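Local coordinates for protein Exo beta-1,2-glucooligosaccharide sophorohydrolase (non-reducing end) (Parabacteroides distasonis ATCC 8503, PDB 5Z06) that hydrolyses linear beta-1,2-glucan and beta-1,2-glucooligosaccharides of four or more glucose units, releasing the disaccharide sophorose from the non-reducing end, at residues 112-117 / 157-162; 444-449 / 464-469; 459-464 / 499-504. All blocks are in the same frame, centred on the assembly; numbering follows the deposited sequence.

Interaction 1 (112-117 / 157-162)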
loop_
_atom_site.group_PDB
_atom_site.type_symbol
_atom_site.label_atom_id
_atom_site.label_comp_id
_atom_site.label_asym_id
_atom_site.label_seq_id
_atom_site.Cartn_x
_atom_site.Cartn_y
_atom_site.Cartn_z
ATOM N N SER A 112 21.512 -2.009 -17.166
ATOM C CA SER A 112 22.632 -2.823 -16.645
ATOM C C SER A 112 24.006 -2.392 -17.146
ATOM O O SER A 112 24.982 -3.104 -16.911
ATOM C CB SER A 112 22.448 -4.331 -16.889
ATOM O OG SER A 112 21.144 -4.713 -16.545
ATOM N N THR A 113 24.079 -1.240 -17.819
ATOM C CA THR A 113 25.345 -0.580 -18.064
ATOM C C THR A 113 25.603 0.300 -16.867
ATOM O O THR A 113 24.712 0.566 -16.045
ATOM C CB THR A 113 25.372 0.270 -19.360
ATOM O OG1 THR A 113 24.464 1.373 -19.246
ATOM C CG2 THR A 113 25.054 -0.582 -20.594
ATOM N N TYR A 114 26.834 0.761 -16.787
ATOM C CA TYR A 114 27.325 1.445 -15.621
ATOM C C TYR A 114 27.918 2.784 -15.971
ATOM O O TYR A 114 28.335 3.051 -17.101
ATOM C CB TYR A 114 28.399 0.592 -14.965
ATOM C CG TYR A 114 27.872 -0.657 -14.311
ATOM C CD1 TYR A 114 27.621 -1.809 -15.055
ATOM C CD2 TYR A 114 27.633 -0.686 -12.943
ATOM C CE1 TYR A 114 27.149 -2.952 -14.446
ATOM C CE2 TYR A 114 27.183 -1.818 -12.327
ATOM C CZ TYR A 114 26.934 -2.937 -13.073
ATOM O OH TYR A 114 26.473 -4.035 -12.427
ATOM N N THR A 115 27.992 3.620 -14.957
ATOM C CA THR A 115 28.810 4.780 -15.032
ATOM C C THR A 115 30.244 4.294 -14.812
ATOM O O THR A 115 30.487 3.118 -14.516
ATOM C CB THR A 115 28.448 5.805 -13.951
ATOM O OG1 THR A 115 28.778 5.283 -12.657
ATOM C CG2 THR A 115 26.972 6.205 -14.030
ATOM N N GLN A 116 31.187 5.213 -14.951
ATOM C CA GLN A 116 32.541 4.977 -14.493
ATOM C C GLN A 116 32.539 4.811 -12.959
ATOM O O GLN A 116 31.680 5.370 -12.250
ATOM C CB GLN A 116 33.468 6.116 -14.933
ATOM C CG GLN A 116 33.219 7.441 -14.214
ATOM C CD GLN A 116 33.670 8.666 -15.006
ATOM O OE1 GLN A 116 33.255 8.872 -16.140
ATOM N NE2 GLN A 116 34.502 9.496 -14.392
ATOM N N TYR A 117 33.487 4.014 -12.478
ATOM C CA TYR A 117 33.708 3.812 -11.056
ATOM C C TYR A 117 34.651 4.865 -10.498
ATOM O O TYR A 117 35.660 5.197 -11.102
ATOM C CB TYR A 117 34.299 2.427 -10.786
ATOM C CG TYR A 117 33.271 1.334 -10.804
ATOM C CD1 TYR A 117 32.912 0.723 -12.006
ATOM C CD2 TYR A 117 32.640 0.911 -9.616
ATOM C CE1 TYR A 117 31.959 -0.281 -12.038
ATOM C CE2 TYR A 117 31.686 -0.098 -9.632
ATOM C CZ TYR A 117 31.343 -0.683 -10.856
ATOM O OH TYR A 117 30.414 -1.685 -10.931
ATOM N N ALA A 157 20.800 1.590 -9.498
ATOM C CA ALA A 157 21.509 1.122 -8.325
ATOM C C ALA A 157 22.812 1.833 -8.137
ATOM O O ALA A 157 23.403 2.305 -9.095
ATOM C CB ALA A 157 21.741 -0.380 -8.411
ATOM N N VAL A 158 23.230 1.925 -6.878
ATOM C CA VAL A 158 24.573 2.295 -6.519
ATOM C C VAL A 158 25.379 1.000 -6.487
ATOM O O VAL A 158 25.066 0.102 -5.708
ATOM C CB VAL A 158 24.601 2.987 -5.160
ATOM C CG1 VAL A 158 26.026 3.203 -4.685
ATOM C CG2 VAL A 158 23.878 4.310 -5.269
ATOM N N ALA A 159 26.402 0.925 -7.345
ATOM C CA ALA A 159 27.240 -0.251 -7.504
ATOM C C ALA A 159 28.545 -0.094 -6.748
ATOM O O ALA A 159 29.113 1.003 -6.674
ATOM C CB ALA A 159 27.524 -0.491 -8.973
ATOM N N LEU A 160 29.018 -1.206 -6.184
ATOM C CA LEU A 160 30.247 -1.207 -5.412
ATOM C C LEU A 160 31.122 -2.337 -5.866
ATOM O O LEU A 160 30.641 -3.436 -6.155
ATOM C CB LEU A 160 29.967 -1.321 -3.926
ATOM C CG LEU A 160 29.145 -0.164 -3.376
ATOM C CD1 LEU A 160 28.485 -0.550 -2.063
ATOM C CD2 LEU A 160 29.997 1.083 -3.207
ATOM N N ARG A 161 32.412 -2.030 -5.947
ATOM C CA ARG A 161 33.416 -2.954 -6.421
ATOM C C ARG A 161 34.646 -2.823 -5.549
ATOM O O ARG A 161 34.781 -1.836 -4.818
ATOM C CB ARG A 161 33.770 -2.651 -7.882
ATOM C CG ARG A 161 32.978 -3.447 -8.893
ATOM C CD ARG A 161 33.802 -3.804 -10.142
ATOM N NE ARG A 161 33.008 -4.611 -11.064
ATOM C CZ ARG A 161 32.664 -5.891 -10.869
ATOM N NH1 ARG A 161 33.059 -6.569 -9.780
ATOM N NH2 ARG A 161 31.911 -6.510 -11.781
ATOM N N PRO A 162 35.549 -3.815 -5.622
ATOM C CA PRO A 162 36.766 -3.757 -4.823
ATOM C C PRO A 162 37.577 -2.481 -5.067
ATOM O O PRO A 162 37.585 -1.932 -6.182
ATOM C CB PRO A 162 37.573 -4.973 -5.322
ATOM C CG PRO A 162 36.587 -5.879 -5.933
ATOM C CD PRO A 162 35.582 -4.963 -6.550
HETATM O O HOH W 1 30.481 -3.228 -12.983
#
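Tyr114 meets Ala159 through the rim of its ring: CE2 lies 3.6 Å from Ala159 CB, and the methyl carbon sits near the ring plane, so the contact is edge-on. Tyr114 leaves the backbone aslant to the strand, and the length of the side chain carries the far part of the ring to it. A water oxygen lies over the centre of one face of this ring, and the phenol OH is hydrogen-bonded to Tyr67 OH on strand 65-71. Thr115, which is buried, ties the loop to its neighbour instead. Its OG1 lies 2.9 Å from Gln116 O, a bond that meets the carbonyl from 39° outside its plane, and is also bonded to Ile107 N. The loop is bonded alongside strand 104-109 of the five-stranded antiparallel sheet, Thr115 with Ile107 through the backbone as well, and its tyrosine side chains reach past that strand to 155-161. On the sheet face away from the tyrosines, Leu160 packs on Leu174 of strand 169-180, which belongs to a second sheet, an arrangement consistent with a beta-sandwich. Tyr117 starts out toward strand 155-161. CG is set anti to the carbonyl carbon (chi1 -80°), and from there the ring extends to Ala159, whose CB is 3.7 Å from Tyr117 OH, and to the aliphatic part of Arg161. Tyr117 CE2 approaches Arg161 CG at 3.7 Å, while Arg161 CD comes over one face, 4.0 Å from Tyr117 CZ. Ring and guanidinium planes are 43° apart, which is no flat stack. The water over Tyr114 is 2.6 Å from Tyr117 OH and accepts a weak, 3.5 Å bond from Arg161 NE. Beyond this bridge the guanidinium forms a salt bridge with Asp65 through NH1, and NH2 is hydrogen-bonded to a glycerol.

Interaction 2 (444-449 / 464-469)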
loop_
_atom_site.group_PDB
_atom_site.type_symbol
_atom_site.label_atom_id
_atom_site.label_comp_id
_atom_site.label_asym_id
_atom_site.label_seq_id
_atom_site.Cartn_x
_atom_site.Cartn_y
_atom_site.Cartn_z
ATOM N N LEU A 444 -21.321 -4.214 -19.738
ATOM C CA LEU A 444 -20.772 -2.927 -19.402
ATOM C C LEU A 444 -19.321 -2.924 -19.803
ATOM O O LEU A 444 -18.678 -3.979 -19.827
ATOM C CB LEU A 444 -20.873 -2.650 -17.885
ATOM C CG LEU A 444 -22.252 -2.294 -17.368
ATOM C CD1 LEU A 444 -22.260 -2.306 -15.840
ATOM C CD2 LEU A 444 -22.661 -0.924 -17.903
ATOM N N TYR A 445 -18.806 -1.729 -20.101
ATOM C CA TYR A 445 -17.388 -1.511 -20.275
ATOM C C TYR A 445 -16.772 -0.811 -19.076
ATOM O O TYR A 445 -17.426 -0.017 -18.381
ATOM C CB TYR A 445 -17.108 -0.764 -21.560
ATOM C CG TYR A 445 -17.327 -1.672 -22.751
ATOM C CD1 TYR A 445 -18.616 -1.977 -23.175
ATOM C CD2 TYR A 445 -16.258 -2.291 -23.397
ATOM C CE1 TYR A 445 -18.834 -2.832 -24.237
ATOM C CE2 TYR A 445 -16.473 -3.143 -24.465
ATOM C CZ TYR A 445 -17.760 -3.395 -24.883
ATOM O OH TYR A 445 -18.009 -4.248 -25.920
ATOM N N TRP A 446 -15.507 -1.146 -18.849
ATOM C CA TRP A 446 -14.721 -0.645 -17.737
ATOM C C TRP A 446 -14.469 0.850 -17.896
ATOM O O TRP A 446 -14.643 1.610 -16.934
ATOM C CB TRP A 446 -13.392 -1.413 -17.634
ATOM C CG TRP A 446 -12.768 -1.412 -16.290
ATOM C CD1 TRP A 446 -12.474 -0.340 -15.533
ATOM C CD2 TRP A 446 -12.342 -2.558 -15.549
ATOM N NE1 TRP A 446 -11.911 -0.733 -14.343
ATOM C CE2 TRP A 446 -11.805 -2.090 -14.330
ATOM C CE3 TRP A 446 -12.344 -3.931 -15.801
ATOM C CZ2 TRP A 446 -11.314 -2.939 -13.347
ATOM C CZ3 TRP A 446 -11.838 -4.782 -14.828
ATOM C CH2 TRP A 446 -11.333 -4.285 -13.614
ATOM N N HIS A 447 -14.085 1.273 -19.098
ATOM C CA HIS A 447 -13.577 2.632 -19.278
ATOM C C HIS A 447 -14.269 3.368 -20.381
ATOM O O HIS A 447 -14.731 2.761 -21.342
ATOM C CB HIS A 447 -12.078 2.620 -19.611
ATOM C CG HIS A 447 -11.224 1.795 -18.689
ATOM N ND1 HIS A 447 -10.925 0.476 -18.945
ATOM C CD2 HIS A 447 -10.524 2.127 -17.577
ATOM C CE1 HIS A 447 -10.114 0.015 -18.006
ATOM N NE2 HIS A 447 -9.850 1.002 -17.168
ATOM N N TRP A 448 -14.299 4.692 -20.267
ATOM C CA TRP A 448 -14.625 5.540 -21.410
ATOM C C TRP A 448 -13.769 6.773 -21.352
ATOM O O TRP A 448 -13.758 7.453 -20.335
ATOM C CB TRP A 448 -16.103 5.956 -21.442
ATOM C CG TRP A 448 -16.372 6.900 -22.583
ATOM C CD1 TRP A 448 -16.517 6.564 -23.878
ATOM C CD2 TRP A 448 -16.507 8.327 -22.526
ATOM N NE1 TRP A 448 -16.731 7.677 -24.647
ATOM C CE2 TRP A 448 -16.733 8.777 -23.850
ATOM C CE3 TRP A 448 -16.444 9.268 -21.491
ATOM C CZ2 TRP A 448 -16.922 10.118 -24.175
ATOM C CZ3 TRP A 448 -16.625 10.625 -21.807
ATOM C CH2 TRP A 448 -16.869 11.033 -23.148
ATOM N N SER A 449 -13.069 7.057 -22.447
ATOM C CA SER A 449 -12.161 8.208 -22.533
ATOM C C SER A 449 -12.837 9.367 -23.270
ATOM O O SER A 449 -13.427 9.139 -24.305
ATOM C CB SER A 449 -10.887 7.821 -23.269
ATOM O OG SER A 449 -10.194 8.972 -23.704
ATOM N N ASN A 464 -15.191 -11.729 -11.194
ATOM C CA ASN A 464 -14.081 -10.916 -10.779
ATOM C C ASN A 464 -14.601 -9.912 -9.738
ATOM O O ASN A 464 -15.610 -10.173 -9.078
ATOM C CB ASN A 464 -13.346 -10.291 -11.992
ATOM C CG ASN A 464 -14.160 -9.258 -12.743
ATOM O OD1 ASN A 464 -15.331 -9.005 -12.459
ATOM N ND2 ASN A 464 -13.523 -8.644 -13.713
ATOM N N GLU A 465 -13.950 -8.770 -9.608
ATOM C CA GLU A 465 -14.282 -7.806 -8.543
ATOM C C GLU A 465 -15.444 -6.894 -8.853
ATOM O O GLU A 465 -15.825 -6.087 -7.988
ATOM C CB GLU A 465 -13.072 -6.910 -8.242
ATOM C CG GLU A 465 -12.662 -5.924 -9.336
ATOM C CD GLU A 465 -11.515 -6.420 -10.187
ATOM O OE1 GLU A 465 -11.599 -7.555 -10.588
ATOM O OE2 GLU A 465 -10.559 -5.696 -10.486
ATOM N N THR A 466 -15.989 -6.996 -10.071
ATOM C CA THR A 466 -16.841 -5.977 -10.624
ATOM C C THR A 466 -18.328 -6.246 -10.467
ATOM O O THR A 466 -19.120 -5.595 -11.143
ATOM C CB THR A 466 -16.528 -5.742 -12.120
ATOM O OG1 THR A 466 -17.089 -6.784 -12.918
ATOM C CG2 THR A 466 -15.016 -5.654 -12.349
ATOM N N MET A 467 -18.743 -7.158 -9.580
ATOM C CA MET A 467 -20.193 -7.407 -9.424
ATOM C C MET A 467 -20.977 -6.127 -9.079
ATOM O O MET A 467 -22.087 -5.920 -9.590
ATOM C CB MET A 467 -20.495 -8.456 -8.363
ATOM C CG MET A 467 -21.996 -8.634 -8.114
ATOM S SD MET A 467 -22.425 -9.933 -6.954
ATOM C CE MET A 467 -21.929 -11.401 -7.831
ATOM N N ILE A 468 -20.398 -5.300 -8.216
ATOM C CA ILE A 468 -21.072 -4.110 -7.713
ATOM C C ILE A 468 -21.227 -3.069 -8.813
ATOM O O ILE A 468 -22.107 -2.228 -8.740
ATOM C CB ILE A 468 -20.322 -3.481 -6.503
ATOM C CG1 ILE A 468 -21.206 -2.499 -5.741
ATOM C CG2 ILE A 468 -19.025 -2.776 -6.919
ATOM C CD1 ILE A 468 -22.229 -3.159 -4.870
ATOM N N THR A 469 -20.341 -3.122 -9.813
ATOM C CA THR A 469 -20.459 -2.295 -11.013
ATOM C C THR A 469 -21.764 -2.600 -11.759
ATOM O O THR A 469 -22.503 -1.688 -12.176
ATOM C CB THR A 469 -19.251 -2.493 -11.939
ATOM O OG1 THR A 469 -18.040 -2.543 -11.162
ATOM C CG2 THR A 469 -19.178 -1.369 -12.941
#
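Trp446 and Glu465 meet by van der Waals contact, Trp446 CH2 lying 3.5 Å from Glu465 OE2. The oxygen is in the plane of the indole, at its edge, and the ring and carboxylate planes stand 86° apart, so OE2 meets the C–H rim, where a weakly positive edge would suit it. Glu465 has CG between the backbone N and carbonyl carbon (chi1 68°) and a bend at chi2. Thr466 CG2 adds an apolar touch to the same six-membered ring, 4.1 Å from Trp446 CZ3. Farther along, Leu444 CD1 rests 3.7 Å from the backbone O of Thr469.

Between the residues of these two segments, the side-chain hydrogen bonds fall within 464-469. Asn464 OD1 takes two donors: Thr466 OG1 at 2.9 Å, in the carbonyl plane on a lone pair, and Thr466 N at 3.2 Å, from well above that plane. The second bond closes an Asx turn just before helix 467-475, and the pair fixes the rotation of the amide. Its ND2 binds one glycerol, to which Glu465 OE1 is also bonded; Glu465 OE2 makes a weak bond to another. Such binding is consistent with a sugar-accepting pocket of the glucoamylase-like domain, probably an (alpha/alpha)6 barrel as in its family.

Interaction 3 (459-464 / 499-504). With GOL (glycerol), chain G.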
loop_
_atom_site.group_PDB
_atom_site.type_symbol
_atom_site.label_atom_id
_atom_site.label_comp_id
_atom_site.label_asym_id
_atom_site.label_seq_id
_atom_site.Cartn_x
_atom_site.Cartn_y
_atom_site.Cartn_z
ATOM N N LYS A 459 -14.419 -5.370 -21.360
ATOM C CA LYS A 459 -15.764 -5.741 -20.934
ATOM C C LYS A 459 -15.735 -6.122 -19.476
ATOM O O LYS A 459 -14.745 -6.686 -19.018
ATOM C CB LYS A 459 -16.290 -6.911 -21.729
ATOM C CG LYS A 459 -16.630 -6.569 -23.173
ATOM C CD LYS A 459 -16.615 -7.840 -24.026
ATOM C CE LYS A 459 -17.357 -7.674 -25.349
ATOM N NZ LYS A 459 -16.541 -6.954 -26.364
ATOM N N LEU A 460 -16.810 -5.813 -18.752
ATOM C CA LEU A 460 -16.924 -6.223 -17.366
ATOM C C LEU A 460 -17.520 -7.602 -17.329
ATOM O O LEU A 460 -18.697 -7.785 -17.638
ATOM C CB LEU A 460 -17.774 -5.239 -16.547
ATOM C CG LEU A 460 -17.096 -4.009 -15.975
ATOM C CD1 LEU A 460 -15.863 -3.576 -16.735
ATOM C CD2 LEU A 460 -18.047 -2.847 -15.810
ATOM N N ILE A 461 -16.690 -8.575 -16.962
ATOM C CA ILE A 461 -17.077 -9.972 -16.983
ATOM C C ILE A 461 -16.642 -10.618 -15.698
ATOM O O ILE A 461 -15.440 -10.649 -15.395
ATOM C CB ILE A 461 -16.413 -10.696 -18.176
ATOM C CG1 ILE A 461 -16.820 -10.005 -19.496
ATOM C CG2 ILE A 461 -16.773 -12.187 -18.177
ATOM C CD1 ILE A 461 -16.050 -10.491 -20.701
ATOM N N GLY A 462 -17.618 -11.116 -14.943
ATOM C CA GLY A 462 -17.377 -11.878 -13.713
ATOM C C GLY A 462 -17.123 -13.344 -14.034
ATOM O O GLY A 462 -17.327 -13.752 -15.163
ATOM N N TRP A 463 -16.681 -14.163 -13.089
ATOM C CA TRP A 463 -16.326 -13.761 -11.732
ATOM C C TRP A 463 -15.049 -12.939 -11.707
ATOM O O TRP A 463 -13.994 -13.369 -12.179
ATOM C CB TRP A 463 -16.109 -14.973 -10.864
ATOM C CG TRP A 463 -15.591 -14.652 -9.495
ATOM C CD1 TRP A 463 -14.327 -14.891 -9.000
ATOM C CD2 TRP A 463 -16.308 -14.002 -8.455
ATOM N NE1 TRP A 463 -14.235 -14.456 -7.705
ATOM C CE2 TRP A 463 -15.432 -13.901 -7.339
ATOM C CE3 TRP A 463 -17.607 -13.516 -8.340
ATOM C CZ2 TRP A 463 -15.828 -13.341 -6.132
ATOM C CZ3 TRP A 463 -18.003 -12.953 -7.125
ATOM C CH2 TRP A 463 -17.121 -12.876 -6.045
ATOM N N ASN A 464 -15.191 -11.729 -11.194
ATOM C CA ASN A 464 -14.081 -10.916 -10.779
ATOM C C ASN A 464 -14.601 -9.912 -9.738
ATOM O O ASN A 464 -15.610 -10.173 -9.078
ATOM C CB ASN A 464 -13.346 -10.291 -11.992
ATOM C CG ASN A 464 -14.160 -9.258 -12.743
ATOM O OD1 ASN A 464 -15.331 -9.005 -12.459
ATOM N ND2 ASN A 464 -13.523 -8.644 -13.713
ATOM N N GLU A 499 -13.625 -17.307 -22.870
ATOM C CA GLU A 499 -12.223 -17.067 -23.218
ATOM C C GLU A 499 -11.557 -16.007 -22.326
ATOM O O GLU A 499 -10.410 -16.152 -21.939
ATOM C CB GLU A 499 -12.088 -16.662 -24.687
ATOM C CG GLU A 499 -12.303 -17.820 -25.655
ATOM C CD GLU A 499 -12.253 -17.409 -27.131
ATOM O OE1 GLU A 499 -12.196 -16.203 -27.454
ATOM O OE2 GLU A 499 -12.282 -18.310 -27.990
ATOM N N TYR A 500 -12.279 -14.946 -22.017
ATOM C CA TYR A 500 -11.784 -13.901 -21.120
ATOM C C TYR A 500 -11.430 -14.468 -19.750
ATOM O O TYR A 500 -10.364 -14.176 -19.208
ATOM C CB TYR A 500 -12.832 -12.806 -20.999
ATOM C CG TYR A 500 -12.479 -11.723 -20.034
ATOM C CD1 TYR A 500 -12.790 -11.860 -18.676
ATOM C CD2 TYR A 500 -11.853 -10.563 -20.461
ATOM C CE1 TYR A 500 -12.480 -10.873 -17.771
ATOM C CE2 TYR A 500 -11.536 -9.563 -19.552
ATOM C CZ TYR A 500 -11.867 -9.726 -18.209
ATOM O OH TYR A 500 -11.560 -8.759 -17.274
ATOM N N ARG A 501 -12.330 -15.286 -19.215
ATOM C CA ARG A 501 -12.115 -15.945 -17.943
ATOM C C ARG A 501 -10.913 -16.853 -17.969
ATOM O O ARG A 501 -10.034 -16.748 -17.102
ATOM C CB ARG A 501 -13.341 -16.717 -17.536
ATOM C CG ARG A 501 -14.490 -15.791 -17.162
ATOM C CD ARG A 501 -15.756 -16.580 -17.045
ATOM N NE ARG A 501 -16.920 -15.717 -16.882
ATOM C CZ ARG A 501 -18.033 -15.718 -17.617
ATOM N NH1 ARG A 501 -18.222 -16.576 -18.617
ATOM N NH2 ARG A 501 -18.992 -14.839 -17.318
ATOM N N ALA A 502 -10.852 -17.713 -18.984
ATOM C CA ALA A 502 -9.746 -18.643 -19.102
ATOM C C ALA A 502 -8.444 -17.886 -19.334
ATOM O O ALA A 502 -7.425 -18.287 -18.795
ATOM C CB ALA A 502 -10.003 -19.699 -20.190
ATOM N N ASP A 503 -8.489 -16.767 -20.069
ATOM C CA ASP A 503 -7.292 -15.965 -20.339
ATOM C C ASP A 503 -6.601 -15.455 -19.082
ATOM O O ASP A 503 -5.371 -15.519 -18.996
ATOM C CB ASP A 503 -7.595 -14.769 -21.251
ATOM C CG ASP A 503 -7.810 -15.162 -22.719
ATOM O OD1 ASP A 503 -7.628 -16.352 -23.095
ATOM O OD2 ASP A 503 -8.181 -14.260 -23.517
ATOM N N TRP A 504 -7.352 -14.910 -18.124
ATOM C CA TRP A 504 -6.708 -14.451 -16.907
ATOM C C TRP A 504 -6.532 -15.588 -15.927
ATOM O O TRP A 504 -5.498 -15.683 -15.297
ATOM C CB TRP A 504 -7.413 -13.237 -16.281
ATOM C CG TRP A 504 -8.735 -13.445 -15.568
ATOM C CD1 TRP A 504 -9.991 -13.162 -16.054
ATOM C CD2 TRP A 504 -8.920 -13.893 -14.226
ATOM N NE1 TRP A 504 -10.934 -13.405 -15.097
ATOM C CE2 TRP A 504 -10.308 -13.852 -13.963
ATOM C CE3 TRP A 504 -8.042 -14.326 -13.213
ATOM C CZ2 TRP A 504 -10.840 -14.226 -12.742
ATOM C CZ3 TRP A 504 -8.569 -14.704 -12.000
ATOM C CH2 TRP A 504 -9.961 -14.673 -11.774
HETATM C C1 GOL G . -9.837 -10.088 -14.339
HETATM O O1 GOL G . -11.170 -9.701 -14.736
HETATM C C2 GOL G . -8.965 -8.850 -14.209
HETATM O O2 GOL G . -8.931 -8.236 -15.494
HETATM C C3 GOL G . -9.516 -7.808 -13.228
HETATM O O3 GOL G . -9.789 -8.406 -11.971
HETATM O O HOH W 2 -13.921 -7.604 -16.610
HETATM O O HOH W 3 -13.694 -12.751 -14.811
#
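Tyr500 packs on Ile461 from its first carbon: Tyr500 CB lies 4.0 Å from Ile461 CD1. CG, set anti to the backbone N (chi1 176°), is the ring atom nearest that methyl, 3.8 Å from Ile461 CD1; the methyl stands over the ring face in a CH-pi contact, 4.2 Å from the centroid and 25° off the normal. CD1 of Tyr500 meets Ile461 CB at 3.8 Å, and CE1 lies next to Ile461 O. CZ and then OH approach the glycerol, OH lying 2.7 Å from its O1 in a hydrogen bond. The same hydroxyl is bonded to His458 NE2 and to a water that also joins Lys459 O and Ile461 N.

Arg501 grips Gly462 O side-on, through NE at 2.6 Å and NH2 at 2.9 Å, with the oxygen in the guanidinium plane; the peptide following that carbonyl is cis. Trp463 O lies at the indole edge of Trp504, by CZ2, and a second water accepts from Trp504 NE1 and donates to Ile461 O and Trp463 O. The glycerol C1 sits over one face of this indole, toward the rim. The loop 459-464 thus lies on helix 495-505, while Trp463 reaches helix 556-573 and Leu460 packs on helix 392-408.

Overall arrangement
From the N terminus, the chain first completes interaction 1, which closes a loop of 39 residues between 112-117 and 157-162 within the beta-rich N-terminal region. It finishes before the other two begin, and its nearest atoms are about 32 Å from interaction 2 and 29 Å from interaction 3. The latter two belong to the helical C-terminal part and cross: interaction 2 closes a 14-residue loop, interaction 3 a 34-residue one, and their segments alternate along the chain. Their centres are 11 Å apart and Asn464 belongs to both. Leu460 N hydrogen-bonds Leu444 O, joining the two contacts directly. Together they tie the region around strand 447-448 to helices 467-475 and 495-505.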